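Local structure of BH2358 protein (Bacillus halodurans C-125, 2RBD) at residues W23-T28 with V116-I121; A105-D110 with G146-L151. The protein is of unknown biochemical function but is a putative spore coat protein, built as a four-helix bundle of probable ferritin-like ancestry. All coordinates share one frame; numbering follows the deposited sequence.

Contact 1. Residues W23-T28 with V116-I121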
ATOM      1  N   TRP A  23      11.157  -4.848 -12.915  1.00 13.01           N
ATOM      2  CA  TRP A  23      10.644  -5.887 -13.821  1.00 12.72           C
ATOM      3  C   TRP A  23       9.125  -5.984 -13.751  1.00 12.63           C
ATOM      4  O   TRP A  23       8.430  -6.052 -14.787  1.00 11.76           O
ATOM      5  CB  TRP A  23      11.274  -7.231 -13.452  1.00 12.56           C
ATOM      6  CG  TRP A  23      10.925  -8.362 -14.346  1.00 13.10           C
ATOM      7  CD1 TRP A  23      11.651  -8.802 -15.414  1.00 16.59           C
ATOM      8  CD2 TRP A  23       9.815  -9.249 -14.233  1.00 12.41           C
ATOM      9  NE1 TRP A  23      11.053  -9.877 -15.987  1.00 15.90           N
ATOM     10  CE2 TRP A  23       9.914 -10.177 -15.302  1.00 13.60           C
ATOM     11  CE3 TRP A  23       8.738  -9.353 -13.345  1.00 14.50           C
ATOM     12  CZ2 TRP A  23       8.998 -11.191 -15.494  1.00 14.66           C
ATOM     13  CZ3 TRP A  23       7.817 -10.337 -13.556  1.00 16.21           C
ATOM     14  CH2 TRP A  23       7.946 -11.243 -14.630  1.00 16.08           C
ATOM     15  N   THR A  24       8.582  -5.982 -12.538  1.00 11.13           N
ATOM     16  CA  THR A  24       7.160  -6.052 -12.362  1.00 12.62           C
ATOM     17  C   THR A  24       6.424  -4.805 -12.928  1.00 12.30           C
ATOM     18  O   THR A  24       5.364  -4.910 -13.556  1.00 10.87           O
ATOM     19  CB  THR A  24       6.844  -6.280 -10.880  1.00 12.40           C
ATOM     20  OG1 THR A  24       7.325  -7.566 -10.476  1.00 13.20           O
ATOM     21  CG2 THR A  24       5.344  -6.248 -10.636  1.00 11.87           C
ATOM     22  N   TYR A  25       6.978  -3.628 -12.703  1.00 13.03           N
ATOM     23  CA  TYR A  25       6.416  -2.395 -13.225  1.00 12.08           C
ATOM     24  C   TYR A  25       6.352  -2.407 -14.758  1.00 11.07           C
ATOM     25  O   TYR A  25       5.388  -2.012 -15.408  1.00 12.23           O
ATOM     26  CB  TYR A  25       7.230  -1.203 -12.680  1.00 13.84           C
ATOM     27  CG  TYR A  25       6.628   0.159 -12.938  1.00 10.90           C
ATOM     28  CD1 TYR A  25       6.831   0.811 -14.144  1.00 11.94           C
ATOM     29  CD2 TYR A  25       5.845   0.812 -11.963  1.00 14.63           C
ATOM     30  CE1 TYR A  25       6.328   2.069 -14.352  1.00 14.19           C
ATOM     31  CE2 TYR A  25       5.327   2.060 -12.197  1.00 18.30           C
ATOM     32  CZ  TYR A  25       5.540   2.681 -13.396  1.00 16.08           C
ATOM     33  OH  TYR A  25       5.070   3.960 -13.666  1.00 18.53           O
ATOM     34  N   LEU A  26       7.444  -2.817 -15.372  1.00 11.91           N
ATOM     35  CA  LEU A  26       7.502  -2.965 -16.829  1.00 12.93           C
ATOM     36  C   LEU A  26       6.457  -3.983 -17.329  1.00 10.14           C
ATOM     37  O   LEU A  26       5.764  -3.735 -18.293  1.00 12.40           O
ATOM     38  CB  LEU A  26       8.925  -3.402 -17.213  1.00 13.26           C
ATOM     39  CG  LEU A  26       9.181  -3.731 -18.682  1.00 15.54           C
ATOM     40  CD1 LEU A  26       8.758  -2.581 -19.625  1.00 14.19           C
ATOM     41  CD2 LEU A  26      10.667  -4.131 -18.898  1.00 14.72           C
ATOM     42  N   SER A  27       6.359  -5.134 -16.670  1.00 10.87           N
ATOM     43  CA  SER A  27       5.338  -6.101 -17.027  0.60 12.30           C
ATOM     44  C   SER A  27       3.917  -5.523 -16.880  1.00 13.72           C
ATOM     45  O   SER A  27       3.063  -5.750 -17.745  1.00 12.16           O
ATOM     46  CB  SER A  27       5.527  -7.405 -16.227  0.60 12.74           C
ATOM     47  OG  SER A  27       4.757  -8.464 -16.781  0.60 13.59           O
ATOM     48  N   THR A  28       3.664  -4.803 -15.787  1.00 13.04           N
ATOM     49  CA  THR A  28       2.376  -4.126 -15.574  1.00 11.45           C
ATOM     50  C   THR A  28       2.077  -3.168 -16.741  1.00 11.69           C
ATOM     51  O   THR A  28       0.977  -3.211 -17.321  1.00 12.11           O
ATOM     52  CB  THR A  28       2.332  -3.458 -14.213  1.00 12.45           C
ATOM     53  OG1 THR A  28       2.535  -4.477 -13.218  1.00 15.23           O
ATOM     54  CG2 THR A  28       0.944  -2.801 -14.002  1.00 13.17           C
ATOM     55  N   VAL A 116       1.065   4.972  -6.321  1.00 10.48           N
ATOM     56  CA  VAL A 116       1.484   4.202  -5.153  1.00 10.49           C
ATOM     57  C   VAL A 116       2.684   3.312  -5.469  1.00 10.54           C
ATOM     58  O   VAL A 116       3.663   3.315  -4.720  1.00 10.45           O
ATOM     59  CB  VAL A 116       0.317   3.428  -4.549  1.00 10.19           C
ATOM     60  CG1 VAL A 116       0.806   2.411  -3.473  1.00 12.06           C
ATOM     61  CG2 VAL A 116      -0.695   4.433  -3.911  1.00 11.14           C
ATOM     62  N   THR A 117       2.635   2.597  -6.573  1.00 10.63           N
ATOM     63  CA  THR A 117       3.770   1.762  -6.952  1.00 10.91           C
ATOM     64  C   THR A 117       5.054   2.570  -7.140  1.00 11.70           C
ATOM     65  O   THR A 117       6.114   2.193  -6.653  1.00 10.82           O
ATOM     66  CB  THR A 117       3.458   0.965  -8.210  1.00 10.16           C
ATOM     67  OG1 THR A 117       2.211   0.271  -8.028  1.00 12.01           O
ATOM     68  CG2 THR A 117       4.599  -0.026  -8.501  1.00 10.50           C
ATOM     69  N   CYS A 118       4.971   3.702  -7.820  1.00 10.90           N
ATOM     70  CA  CYS A 118       6.133   4.577  -7.918  1.00 10.45           C
ATOM     71  C   CYS A 118       6.701   4.942  -6.550  1.00 10.75           C
ATOM     72  O   CYS A 118       7.915   4.844  -6.345  1.00 11.74           O
ATOM     73  CB  CYS A 118       5.818   5.845  -8.705  1.00 12.00           C
ATOM     74  SG  CYS A 118       5.599   5.589 -10.486  1.00 12.57           S
ATOM     75  N   SER A 119       5.837   5.340  -5.606  1.00 10.15           N
ATOM     76  CA  SER A 119       6.307   5.728  -4.276  1.00  9.29           C
ATOM     77  C   SER A 119       6.946   4.580  -3.533  1.00 11.36           C
ATOM     78  O   SER A 119       7.944   4.739  -2.840  1.00 10.90           O
ATOM     79  CB  SER A 119       5.163   6.330  -3.469  1.00 12.31           C
ATOM     80  OG  SER A 119       4.748   7.569  -4.055  1.00 12.36           O
ATOM     81  N   GLN A 120       6.376   3.390  -3.675  1.00 11.16           N
ATOM     82  CA  GLN A 120       6.960   2.179  -3.102  1.00 10.51           C
ATOM     83  C   GLN A 120       8.387   1.885  -3.611  1.00 10.68           C
ATOM     84  O   GLN A 120       9.266   1.574  -2.794  1.00 11.69           O
ATOM     85  CB  GLN A 120       6.075   0.962  -3.387  1.00 10.12           C
ATOM     86  CG  GLN A 120       4.716   0.990  -2.673  1.00  9.12           C
ATOM     87  CD  GLN A 120       3.762  -0.104  -3.089  1.00 12.97           C
ATOM     88  OE1 GLN A 120       2.937  -0.592  -2.252  1.00 16.93           O
ATOM     89  NE2 GLN A 120       3.786  -0.456  -4.318  1.00  9.74           N
ATOM     90  N   ILE A 121       8.575   2.008  -4.916  1.00 11.01           N
ATOM     91  CA  ILE A 121       9.875   1.766  -5.529  1.00 12.02           C
ATOM     92  C   ILE A 121      10.885   2.814  -5.083  1.00 13.02           C
ATOM     93  O   ILE A 121      12.042   2.476  -4.766  1.00 14.26           O
ATOM     94  CB  ILE A 121       9.756   1.646  -7.048  1.00 10.67           C
ATOM     95  CG1 ILE A 121       8.936   0.383  -7.410  1.00 13.89           C
ATOM     96  CG2 ILE A 121      11.172   1.562  -7.677  1.00 13.18           C
ATOM     97  CD1 ILE A 121       8.634   0.202  -8.923  1.00 12.43           C
TER
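Tyr-25 OH is held by a hydrogen bond to Glu-62 OE1 of helix 46-72, while the sulfur of Cys-118 packs against it from helix 100-124, with Tyr-25 OH and Cys-118 SG 3.6 Å apart. The same sulfur also lies 3.9 Å from Tyr-25 CE2. Measured from the ring centroid, it stands 62° off the normal, an oblique sulfur-aromatic contact at 5.0 Å. The other two contacts are at CD2. Thr-117 CG2 meets Tyr-25 CD2 at the ring edge, close to its plane, at 3.8 Å; Ile-121 CD1 approaches that carbon obliquely at 4.2 Å. The tyrosine gets there because CG lies anti to the backbone N (chi1 -170°), which carries the ring across the gap between the helices. On Thr-117, OG1 lies beside its own backbone N and bonds to Lys-113 O, and the methyl CG2 is left pointing at the ring edge. The two short helical segments run antiparallel at 164° with their axes 11.7 Å apart, and Tyr-25 takes part in every side-chain contact between them. Such antiparallel pairing of helix 16-42 with helix 100-124, after a long connection following helix 46-72, is consistent with the ferritin-like fold to which the family is assigned. Phe-134 of helix 128-155 adds an edge-to-face ring contact to Tyr-25, placing the tyrosine among all four helices. With an alanine in place of Tyr-25, Glu-62 is likely to lose its hydroxyl partner, and a gap would probably open beside Thr-117, Cys-118 and Ile-121. A bound tetraethylene glycol, probably from the crystallisation liquor, comes within about 3 Å of the Tyr-25 side chain.

Contact 2. Residues A105-D110 with G146-L151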
ATOM      1  N   ALA A 105     -13.156   4.844 -15.512  1.00 15.10           N
ATOM      2  CA  ALA A 105     -12.988   4.405 -14.117  1.00 15.23           C
ATOM      3  C   ALA A 105     -11.800   3.485 -13.954  1.00 14.84           C
ATOM      4  O   ALA A 105     -11.011   3.662 -13.036  1.00 13.68           O
ATOM      5  CB  ALA A 105     -14.232   3.708 -13.639  1.00 14.40           C
ATOM      6  N   THR A 106     -11.684   2.513 -14.846  1.00 14.52           N
ATOM      7  CA  THR A 106     -10.589   1.585 -14.825  1.00 14.25           C
ATOM      8  C   THR A 106      -9.243   2.249 -14.957  1.00 15.35           C
ATOM      9  O   THR A 106      -8.314   2.009 -14.160  1.00 12.57           O
ATOM     10  CB  THR A 106     -10.763   0.551 -15.946  1.00 16.21           C
ATOM     11  OG1 THR A 106     -11.986  -0.144 -15.712  1.00 19.28           O
ATOM     12  CG2 THR A 106      -9.601  -0.443 -15.986  1.00 17.50           C
ATOM     13  N   ILE A 107      -9.124   3.110 -15.952  1.00 14.36           N
ATOM     14  CA  ILE A 107      -7.885   3.804 -16.169  1.00 13.26           C
ATOM     15  C   ILE A 107      -7.549   4.707 -14.962  1.00 14.83           C
ATOM     16  O   ILE A 107      -6.420   4.786 -14.514  1.00 13.25           O
ATOM     17  CB  ILE A 107      -7.945   4.618 -17.468  1.00 15.59           C
ATOM     18  CG1 ILE A 107      -8.093   3.656 -18.638  1.00 15.19           C
ATOM     19  CG2 ILE A 107      -6.683   5.533 -17.568  1.00 11.22           C
ATOM     20  CD1 ILE A 107      -8.239   4.329 -19.965  1.00 19.13           C
ATOM     21  N   SER A 108      -8.549   5.384 -14.422  1.00 13.08           N
ATOM     22  CA  SER A 108      -8.325   6.230 -13.234  1.00 16.14           C
ATOM     23  C   SER A 108      -7.801   5.424 -12.038  1.00 14.02           C
ATOM     24  O   SER A 108      -6.861   5.845 -11.336  1.00 13.93           O
ATOM     25  CB  SER A 108      -9.605   6.958 -12.851  1.00 16.60           C
ATOM     26  OG  SER A 108     -10.020   7.790 -13.936  1.00 19.80           O
HETATM   27  N   MSE A 109      -8.356   4.228 -11.840  1.00 13.64           N
HETATM   28  CA  MSE A 109      -7.877   3.362 -10.768  0.70 14.97           C
HETATM   29  C   MSE A 109      -6.462   2.868 -11.047  1.00 12.56           C
HETATM   30  O   MSE A 109      -5.647   2.796 -10.129  1.00 11.97           O
HETATM   31  CB  MSE A 109      -8.833   2.208 -10.522  0.70 16.21           C
HETATM   32  CG  MSE A 109     -10.093   2.690  -9.897  0.70 21.57           C
HETATM   33 SE   MSE A 109     -11.327   1.277  -9.568  0.56 26.69          SE
HETATM   34  CE  MSE A 109     -11.858   0.967 -11.299  0.70 20.51           C
ATOM     35  N   ASP A 110      -6.192   2.559 -12.290  1.00 11.98           N
ATOM     36  CA  ASP A 110      -4.848   2.139 -12.667  1.00 10.84           C
ATOM     37  C   ASP A 110      -3.799   3.244 -12.367  1.00 12.39           C
ATOM     38  O   ASP A 110      -2.680   2.979 -11.873  1.00 11.46           O
ATOM     39  CB  ASP A 110      -4.744   1.780 -14.171  1.00 12.86           C
ATOM     40  CG  ASP A 110      -5.520   0.527 -14.579  1.00 13.67           C
ATOM     41  OD1 ASP A 110      -5.721  -0.376 -13.727  1.00 15.68           O
ATOM     42  OD2 ASP A 110      -5.928   0.465 -15.763  1.00 15.16           O
ATOM     43  N   GLY A 146      -4.623  13.962 -12.897  1.00 13.92           N
ATOM     44  CA  GLY A 146      -5.435  15.177 -12.820  1.00 13.40           C
ATOM     45  C   GLY A 146      -6.283  15.417 -14.080  1.00 14.65           C
ATOM     46  O   GLY A 146      -7.422  15.873 -13.995  1.00 15.35           O
ATOM     47  N   LYS A 147      -5.728  15.083 -15.232  1.00 14.95           N
ATOM     48  CA  LYS A 147      -6.465  15.103 -16.504  1.00 16.86           C
ATOM     49  C   LYS A 147      -7.612  14.111 -16.527  1.00 16.70           C
ATOM     50  O   LYS A 147      -8.693  14.434 -17.016  1.00 17.12           O
ATOM     51  CB  LYS A 147      -5.529  14.843 -17.677  1.00 17.94           C
ATOM     52  CG  LYS A 147      -4.516  15.898 -17.969  1.00 23.57           C
ATOM     53  CD  LYS A 147      -3.571  15.261 -19.006  1.00 31.07           C
ATOM     54  CE  LYS A 147      -3.091  16.190 -20.032  1.00 39.89           C
ATOM     55  NZ  LYS A 147      -3.087  15.506 -21.345  1.00 31.98           N
HETATM   56  N   MSE A 148      -7.396  12.892 -16.021  1.00 13.95           N
HETATM   57  CA  MSE A 148      -8.484  11.929 -15.885  1.00 14.64           C
HETATM   58  C   MSE A 148      -9.594  12.415 -14.982  1.00 16.80           C
HETATM   59  O   MSE A 148     -10.733  12.259 -15.303  1.00 15.02           O
HETATM   60  CB  MSE A 148      -7.928  10.568 -15.401  1.00 14.54           C
HETATM   61  CG  MSE A 148      -7.023   9.860 -16.396  1.00 16.28           C
HETATM   62 SE   MSE A 148      -7.831   9.457 -18.125  0.80 16.78          SE
HETATM   63  CE  MSE A 148      -9.423   8.503 -17.546  1.00 16.98           C
ATOM     64  N   LEU A 149      -9.256  13.018 -13.848  1.00 15.88           N
ATOM     65  CA  LEU A 149     -10.264  13.545 -12.958  1.00 15.51           C
ATOM     66  C   LEU A 149     -11.072  14.631 -13.665  1.00 15.40           C
ATOM     67  O   LEU A 149     -12.297  14.642 -13.558  1.00 15.88           O
ATOM     68  CB  LEU A 149      -9.608  14.103 -11.708  1.00 15.87           C
ATOM     69  CG  LEU A 149     -10.518  14.702 -10.628  1.00 17.24           C
ATOM     70  CD1 LEU A 149     -11.543  13.637 -10.201  1.00 16.46           C
ATOM     71  CD2 LEU A 149      -9.674  15.225  -9.456  1.00 15.97           C
ATOM     72  N   LYS A 150     -10.396  15.525 -14.382  1.00 15.52           N
ATOM     73  CA  LYS A 150     -11.086  16.597 -15.140  1.00 15.63           C
ATOM     74  C   LYS A 150     -12.069  16.010 -16.167  1.00 17.37           C
ATOM     75  O   LYS A 150     -13.225  16.448 -16.272  1.00 16.85           O
ATOM     76  CB  LYS A 150     -10.077  17.495 -15.829  1.00 17.58           C
ATOM     77  CG  LYS A 150      -9.481  18.538 -14.903  1.00 23.68           C
ATOM     78  CD  LYS A 150      -8.314  19.256 -15.529  1.00 25.11           C
ATOM     79  CE  LYS A 150      -7.625  20.181 -14.518  1.00 36.12           C
ATOM     80  NZ  LYS A 150      -6.481  20.868 -15.191  1.00 46.09           N
ATOM     81  N   LEU A 151     -11.623  14.988 -16.889  1.00 14.75           N
ATOM     82  CA  LEU A 151     -12.475  14.261 -17.840  1.00 15.30           C
ATOM     83  C   LEU A 151     -13.710  13.710 -17.176  1.00 16.39           C
ATOM     84  O   LEU A 151     -14.821  13.926 -17.648  1.00 15.68           O
ATOM     85  CB  LEU A 151     -11.702  13.143 -18.525  1.00 17.73           C
ATOM     86  CG  LEU A 151     -12.440  12.255 -19.541  1.00 20.16           C
ATOM     87  CD1 LEU A 151     -12.580  13.007 -20.833  1.00 18.85           C
ATOM     88  CD2 LEU A 151     -11.735  10.892 -19.772  1.00 18.12           C
TER
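Ile-107 meets Met-148, modelled as selenomethionine, through its branch methyl: CG2 lies 4.0 Å from Met-148 CE and 4.1 Å from Met-148 SE. The two side chains cross at about a right angle, so the isoleucine methyl bears on the end of the methionine rather than running alongside it. The methionine is bent at its last two torsions (chi2 -59°, chi3 -53°), and this folding brings CE round to lie against two residues at once. One step further on, Ser-108 supplies the second: its OG is 3.7 Å from Met-148 CE and 3.8 Å from Met-148 CB, contacts that involve no hydrogen bond. The polar needs of that hydroxyl are met by Ser-104 O, one turn back on its own helix, and by Asn-152 ND2 across the interface. A small serine beside the methionine is consistent with the close backbones: Ser-108 CA and Met-148 CA are 6.3 Å apart. Chain direction reverses between the segments, as expected for consecutive helices 100-124 and 128-155 joined by a short turn in an up-and-down pair. Around this pair, Ile-107 also packs on Ile-52 of helix 46-72 and on Tyr-36 of helix 16-42, so its side chain faces the bundle interior, where the other two helices close over it.

Overall arrangement
Both contacts are buried and share helix 100-124, yet they lie on opposite sides of the chain's centre, with contact centres 18 Å apart and nearest atoms about 7 Å apart. Contact 1 ties this helix to helix 16-42, distant in sequence; contact 2 ties it to the helix that follows directly. Between them they join the shared helix to two of its bundle neighbours. Their chemistry differs with spacing: in contact 1 an aromatic ring bridges wider-set backbones, whereas in contact 2 a bent methionine side chain, modelled as selenomethionine, lies against a serine and an isoleucine where the backbones are closer. Neither has a hydrogen bond across it, and both touch the second subunit.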